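PDB 3LIU: putative cell adhesion protein from Parabacteroides distasonis, which probably serves as a fimbrillin of the FimA/Mfa1 family, a subunit of the adhesive pili of this gut bacterium. Local coordinates for residues A[240-244]-A[373-377]; A[357-363]-A[386-392]. One frame throughout, in Å; residues are numbered along the deposited sequence. Where two conformers were deposited one is given.

Two ways of joining separate parts of a β-rich chain are found in this protein. Interaction 2 pairs strands 358-366 and 383-391 as antiparallel neighbours in the larger mixed sheet; interaction 1 packs a loop following strand 238-240, a member of the other mixed sheet, against the loop that connects those same two strands. Along the chain the segments alternate: 240-244, 357-363, 373-377, 386-392. The connection from 363 to 386 therefore leaves the strand pair of interaction 2, reaches interaction 1 and returns. The centres lie 23 Å apart and the nearest atoms about 14 Å, without touching. Because the connecting loop belongs to one sheet and its partner to the other, interaction 1 links the two sheets of this fimbrillin.

Interaction 1 of 2, residues A[240-244]-A[373-377]; sequences VGLLF and IPYDP
Neither segment forms a regular element over most of its length. Val240 ends a strand in extended conformation (phi/psi -146/143), Gly241 turns the chain at -77/-27, and 242-244 run extended again. Opposite, Ile373 is extended, Pro374 (-77/-31) and Tyr375 (-113/15) bend the backbone, and Asp376 extends once more. The main chains stay well apart, the nearest CA atoms being those of Phe244 and Pro374 at 8.7 Å, and no direct hydrogen bond spans the gap; side chains and a water fill it. Phe244 (chi1 m, chi2 88°) offers one ring face to Pro374, whose CG sits 3.6 Å from the ring centroid and 7° off the normal, a well-centred CH-pi contact. Tyr375, also chi1 m, approaches differently: the ring centroids of Phe244 and Tyr375 are 5.7 Å apart with planes at 85°, and Tyr375 OH lies at the edge of the Phe244 ring, 3.7 Å from Phe244 CE1. The same OH comes within 3.4 Å of Val240 CG2. It donates to water 1 (2.7 Å from Tyr375 OH), which in turn donates to Leu242 O, also 2.7 Å away. The CH-pi contact and the water bridge join the loop after strand 238-240 to the loop between strands 358-366 and 383-391. Around it, strand 193-213 meets Tyr375 and Val240 through Phe204 and Ala206, while Tyr332 of strand 326-336 touches both Phe244 and Pro374.

Interaction 2 of 2, residues A[357-363]-A[386-392]; sequences NYKYEIS and SVKVEPW
Trp392, Lys359 and Tyr358 bury the most surface in this antiparallel pairing, in which strands 358-363 and 386-391 run at 157° with their axes 4.6 Å apart at closest. Trp392 lies just past the strand end. With chi1 t and chi2 -19°, one face of its indole is covered by the extended Lys359 side chain (chi1 m, then t throughout): Lys359 CE stands 3.6 Å from the centroid of the five-membered ring, a CH-pi contact, while Lys359 NZ continues to a salt bridge with Glu281. A weak bond from Trp392 N to Asn357 O (3.1 Å) prolongs the ladder. Tyr358 (chi1 m) puts CD1 3.5 Å from Val389 CG1 and 3.7 Å from Pro391 CA. Hydrogen-bonded pairs Lys359-Glu390, Glu361-Lys388 and Ser363-Ser386 each have two bonds: Lys359 N to Glu390 O, Glu361 N to Lys388 O and Ser363 N to Ser386 O are 2.8 Å; Glu390 N to Lys359 O and Ser386 N to Ser363 O are 3.0 Å, and Lys388 N to Glu361 O is 2.9 Å. Between them fall the non-hydrogen-bonded pairs Tyr358-Pro391, Tyr360-Val389 and Ile362-Val387. Val389 (chi1 t) shares the apolar face with Tyr360, Ile362 and Val387; its CG2 reaches Tyr360 CE2 at 3.4 Å. Such alternation is classic for a sheet covered on one side. Val341 of strand 340-343 packs on Val387 and Val389, and strand 172-185 runs parallel to strand 358-366, placing that strand between two partners.

Interaction 1 of 2, residues A[240-244]-A[373-377]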
loop_
_atom_site.group_PDB
_atom_site.type_symbol
_atom_site.label_atom_id
_atom_site.label_comp_id
_atom_site.label_asym_id
_atom_site.label_seq_id
_atom_site.Cartn_x
_atom_site.Cartn_y
_atom_site.Cartn_z
ATOM N N VAL A 240 -5.328 -9.731 7.892
ATOM C CA VAL A 240 -6.085 -10.692 7.141
ATOM C C VAL A 240 -7.568 -10.348 7.276
ATOM O O VAL A 240 -8.041 -9.934 8.357
ATOM C CB VAL A 240 -5.807 -12.167 7.576
ATOM C CG1 VAL A 240 -6.296 -12.474 9.039
ATOM C CG2 VAL A 240 -6.426 -13.121 6.595
ATOM N N GLY A 241 -8.310 -10.553 6.193
ATOM C CA GLY A 241 -9.710 -10.099 6.124
ATOM C C GLY A 241 -10.733 -10.939 6.878
ATOM O O GLY A 241 -11.791 -10.430 7.313
ATOM N N LEU A 242 -10.415 -12.220 7.032
ATOM C CA LEU A 242 -11.261 -13.178 7.725
ATOM C C LEU A 242 -10.433 -14.100 8.617
ATOM O O LEU A 242 -9.253 -14.358 8.331
ATOM C CB LEU A 242 -12.003 -14.054 6.687
ATOM C CG LEU A 242 -12.963 -13.317 5.762
ATOM C CD1 LEU A 242 -13.291 -14.186 4.520
ATOM C CD2 LEU A 242 -14.185 -12.863 6.540
ATOM N N LEU A 243 -11.069 -14.609 9.678
ATOM C CA LEU A 243 -10.495 -15.629 10.536
ATOM C C LEU A 243 -11.253 -16.957 10.328
ATOM O O LEU A 243 -12.418 -16.975 9.981
ATOM C CB LEU A 243 -10.533 -15.214 12.001
ATOM C CG LEU A 243 -9.841 -13.907 12.374
ATOM C CD1 LEU A 243 -10.125 -13.501 13.881
ATOM C CD2 LEU A 243 -8.371 -14.056 12.114
ATOM N N PHE A 244 -10.559 -18.072 10.513
ATOM C CA PHE A 244 -11.163 -19.382 10.303
ATOM C C PHE A 244 -11.026 -20.211 11.588
ATOM O O PHE A 244 -10.365 -19.790 12.553
ATOM C CB PHE A 244 -10.557 -20.052 9.052
ATOM C CG PHE A 244 -10.854 -19.303 7.790
ATOM C CD1 PHE A 244 -10.020 -18.276 7.357
ATOM C CD2 PHE A 244 -12.027 -19.555 7.074
ATOM C CE1 PHE A 244 -10.332 -17.549 6.192
ATOM C CE2 PHE A 244 -12.330 -18.824 5.933
ATOM C CZ PHE A 244 -11.470 -17.831 5.495
ATOM N N ILE A 373 -11.015 -25.257 1.733
ATOM C CA ILE A 373 -10.334 -24.495 2.771
ATOM C C ILE A 373 -9.411 -23.426 2.120
ATOM O O ILE A 373 -8.956 -23.587 0.962
ATOM C CB ILE A 373 -9.646 -25.431 3.799
ATOM C CG1 ILE A 373 -8.474 -26.211 3.165
ATOM C CG2 ILE A 373 -10.702 -26.488 4.406
ATOM C CD1 ILE A 373 -7.722 -27.105 4.162
ATOM N N PRO A 374 -9.209 -22.297 2.818
ATOM C CA PRO A 374 -8.562 -21.172 2.168
ATOM C C PRO A 374 -7.068 -21.268 2.002
ATOM O O PRO A 374 -6.534 -20.722 1.042
ATOM C CB PRO A 374 -8.926 -19.988 3.078
ATOM C CG PRO A 374 -9.170 -20.626 4.447
ATOM C CD PRO A 374 -9.858 -21.899 4.088
ATOM N N TYR A 375 -6.366 -21.943 2.897
ATOM C CA TYR A 375 -4.907 -21.814 2.918
ATOM C C TYR A 375 -4.164 -23.069 2.521
ATOM O O TYR A 375 -2.971 -23.190 2.767
ATOM C CB TYR A 375 -4.474 -21.362 4.296
ATOM C CG TYR A 375 -5.116 -20.054 4.729
ATOM C CD1 TYR A 375 -5.256 -18.992 3.839
ATOM C CD2 TYR A 375 -5.578 -19.882 6.020
ATOM C CE1 TYR A 375 -5.806 -17.791 4.224
ATOM C CE2 TYR A 375 -6.145 -18.676 6.422
ATOM C CZ TYR A 375 -6.240 -17.627 5.523
ATOM O OH TYR A 375 -6.773 -16.425 5.903
ATOM N N ASP A 376 -4.872 -24.008 1.919
ATOM C CA ASP A 376 -4.237 -25.165 1.236
ATOM C C ASP A 376 -5.064 -25.528 0.010
ATOM O O ASP A 376 -6.275 -25.314 0.001
ATOM C CB ASP A 376 -4.187 -26.394 2.139
ATOM C CG ASP A 376 -3.043 -26.351 3.125
ATOM O OD1 ASP A 376 -1.870 -26.272 2.720
ATOM O OD2 ASP A 376 -3.322 -26.370 4.325
ATOM N N PRO A 377 -4.423 -26.071 -1.041
ATOM C CA PRO A 377 -5.196 -26.506 -2.208
ATOM C C PRO A 377 -5.681 -27.939 -1.993
ATOM O O PRO A 377 -5.195 -28.614 -1.101
ATOM C CB PRO A 377 -4.153 -26.474 -3.334
ATOM C CG PRO A 377 -2.887 -26.880 -2.622
ATOM C CD PRO A 377 -2.977 -26.138 -1.305
HETATM O O HOH W 1 -7.110 -16.053 8.560
#

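Interaction 2 of 2, residues A[357-363]-A[386-392]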
loop_
_atom_site.group_PDB
_atom_site.type_symbol
_atom_site.label_atom_id
_atom_site.label_comp_id
_atom_site.label_asym_id
_atom_site.label_seq_id
_atom_site.Cartn_x
_atom_site.Cartn_y
_atom_site.Cartn_z
ATOM N N ASN A 357 2.148 2.512 -4.181
ATOM C CA ASN A 357 1.635 3.467 -5.161
ATOM C C ASN A 357 1.406 2.866 -6.556
ATOM O O ASN A 357 1.549 3.551 -7.561
ATOM C CB ASN A 357 2.551 4.690 -5.245
ATOM C CG ASN A 357 1.809 5.924 -5.757
ATOM O OD1 ASN A 357 0.695 6.210 -5.337
ATOM N ND2 ASN A 357 2.426 6.645 -6.653
ATOM N N TYR A 358 1.091 1.572 -6.580
ATOM C CA TYR A 358 0.651 0.858 -7.766
ATOM C C TYR A 358 -0.710 0.285 -7.525
ATOM O O TYR A 358 -1.069 -0.035 -6.405
ATOM C CB TYR A 358 1.585 -0.313 -8.106
ATOM C CG TYR A 358 2.953 0.091 -8.605
ATOM C CD1 TYR A 358 3.131 0.598 -9.890
ATOM C CD2 TYR A 358 4.060 -0.009 -7.785
ATOM C CE1 TYR A 358 4.402 0.955 -10.345
ATOM C CE2 TYR A 358 5.313 0.381 -8.210
ATOM C CZ TYR A 358 5.483 0.837 -9.500
ATOM O OH TYR A 358 6.734 1.191 -9.910
ATOM N N LYS A 359 -1.469 0.152 -8.605
ATOM C CA LYS A 359 -2.744 -0.504 -8.589
ATOM C C LYS A 359 -2.520 -1.859 -9.235
ATOM O O LYS A 359 -1.909 -1.951 -10.306
ATOM C CB LYS A 359 -3.754 0.252 -9.408
ATOM C CG LYS A 359 -4.206 1.533 -8.812
ATOM C CD LYS A 359 -5.584 1.851 -9.335
ATOM C CE LYS A 359 -6.139 3.038 -8.654
ATOM N NZ LYS A 359 -7.616 3.140 -8.804
ATOM N N TYR A 360 -2.994 -2.894 -8.553
ATOM C CA TYR A 360 -2.932 -4.268 -8.995
ATOM C C TYR A 360 -4.338 -4.682 -9.424
ATOM O O TYR A 360 -5.307 -4.577 -8.631
ATOM C CB TYR A 360 -2.435 -5.155 -7.855
ATOM C CG TYR A 360 -1.011 -4.936 -7.523
ATOM C CD1 TYR A 360 -0.617 -3.841 -6.765
ATOM C CD2 TYR A 360 -0.029 -5.824 -7.943
ATOM C CE1 TYR A 360 0.724 -3.635 -6.449
ATOM C CE2 TYR A 360 1.302 -5.621 -7.633
ATOM C CZ TYR A 360 1.684 -4.525 -6.920
ATOM O OH TYR A 360 3.022 -4.334 -6.634
ATOM N N GLU A 361 -4.467 -5.067 -10.690
ATOM C CA GLU A 361 -5.741 -5.512 -11.259
ATOM C C GLU A 361 -5.599 -6.972 -11.609
ATOM O O GLU A 361 -4.824 -7.330 -12.511
ATOM C CB GLU A 361 -6.084 -4.708 -12.509
ATOM C CG GLU A 361 -6.196 -3.224 -12.274
ATOM C CD GLU A 361 -7.417 -2.845 -11.461
ATOM O OE1 GLU A 361 -8.352 -3.674 -11.356
ATOM O OE2 GLU A 361 -7.438 -1.717 -10.929
ATOM N N ILE A 362 -6.304 -7.831 -10.849
ATOM C CA ILE A 362 -6.183 -9.303 -10.942
ATOM C C ILE A 362 -7.397 -9.889 -11.687
ATOM O O ILE A 362 -8.542 -9.620 -11.330
ATOM C CB ILE A 362 -6.056 -9.926 -9.519
ATOM C CG1 ILE A 362 -4.821 -9.320 -8.815
ATOM C CG2 ILE A 362 -6.009 -11.463 -9.588
ATOM C CD1 ILE A 362 -4.584 -9.758 -7.437
ATOM N N SER A 363 -7.136 -10.634 -12.751
ATOM C CA SER A 363 -8.172 -11.334 -13.494
ATOM C C SER A 363 -7.934 -12.821 -13.371
ATOM O O SER A 363 -6.863 -13.321 -13.745
ATOM C CB SER A 363 -8.132 -10.933 -14.976
ATOM O OG SER A 363 -8.331 -9.540 -15.085
ATOM N N SER A 386 -3.872 -13.474 -14.098
ATOM C CA SER A 386 -3.225 -12.438 -14.830
ATOM C C SER A 386 -3.347 -11.162 -13.985
ATOM O O SER A 386 -4.473 -10.703 -13.693
ATOM C CB SER A 386 -3.988 -12.248 -16.129
ATOM O OG SER A 386 -3.500 -11.145 -16.844
ATOM N N VAL A 387 -2.192 -10.596 -13.629
ATOM C CA VAL A 387 -2.096 -9.425 -12.774
ATOM C C VAL A 387 -1.474 -8.270 -13.571
ATOM O O VAL A 387 -0.321 -8.346 -13.986
ATOM C CB VAL A 387 -1.294 -9.768 -11.503
ATOM C CG1 VAL A 387 -1.246 -8.633 -10.507
ATOM C CG2 VAL A 387 -1.901 -11.040 -10.827
ATOM N N LYS A 388 -2.257 -7.209 -13.795
ATOM C CA LYS A 388 -1.757 -5.970 -14.378
ATOM C C LYS A 388 -1.402 -5.041 -13.276
ATOM O O LYS A 388 -2.200 -4.835 -12.347
ATOM C CB LYS A 388 -2.805 -5.250 -15.193
ATOM C CG LYS A 388 -3.219 -5.944 -16.447
ATOM C CD LYS A 388 -4.228 -5.066 -17.180
ATOM C CE LYS A 388 -4.832 -5.761 -18.403
ATOM N NZ LYS A 388 -5.916 -4.901 -18.967
ATOM N N VAL A 389 -0.222 -4.462 -13.394
ATOM C CA VAL A 389 0.224 -3.412 -12.528
ATOM C C VAL A 389 0.300 -2.100 -13.312
ATOM O O VAL A 389 0.908 -2.045 -14.382
ATOM C CB VAL A 389 1.610 -3.727 -11.919
ATOM C CG1 VAL A 389 2.117 -2.523 -11.141
ATOM C CG2 VAL A 389 1.509 -4.933 -11.005
ATOM N N GLU A 390 -0.319 -1.072 -12.735
ATOM C CA GLU A 390 -0.416 0.280 -13.268
ATOM C C GLU A 390 0.070 1.235 -12.191
ATOM O O GLU A 390 -0.336 1.081 -11.031
ATOM C CB GLU A 390 -1.891 0.640 -13.525
ATOM C CG GLU A 390 -2.778 -0.475 -14.095
ATOM C CD GLU A 390 -2.744 -0.572 -15.612
ATOM O OE1 GLU A 390 -2.052 0.245 -16.273
ATOM O OE2 GLU A 390 -3.427 -1.479 -16.148
ATOM N N PRO A 391 0.929 2.224 -12.540
ATOM C CA PRO A 391 1.171 3.289 -11.557
ATOM C C PRO A 391 -0.124 4.010 -11.207
ATOM O O PRO A 391 -1.031 4.095 -12.018
ATOM C CB PRO A 391 2.196 4.231 -12.243
ATOM C CG PRO A 391 2.272 3.813 -13.647
ATOM C CD PRO A 391 1.823 2.354 -13.708
ATOM N N TRP A 392 -0.201 4.508 -9.983
ATOM C CA TRP A 392 -1.482 4.870 -9.398
ATOM C C TRP A 392 -1.828 6.355 -9.591
ATOM O O TRP A 392 -1.353 7.211 -8.820
ATOM C CB TRP A 392 -1.438 4.531 -7.901
ATOM C CG TRP A 392 -2.713 4.659 -7.183
ATOM C CD1 TRP A 392 -3.826 5.354 -7.568
ATOM C CD2 TRP A 392 -2.994 4.140 -5.890
ATOM N NE1 TRP A 392 -4.793 5.257 -6.611
ATOM C CE2 TRP A 392 -4.298 4.536 -5.556
ATOM C CE3 TRP A 392 -2.252 3.396 -4.962
ATOM C CZ2 TRP A 392 -4.888 4.195 -4.349
ATOM C CZ3 TRP A 392 -2.828 3.067 -3.771
ATOM C CH2 TRP A 392 -4.146 3.456 -3.472
HETATM O O HOH W 2 0.879 9.233 -7.797
#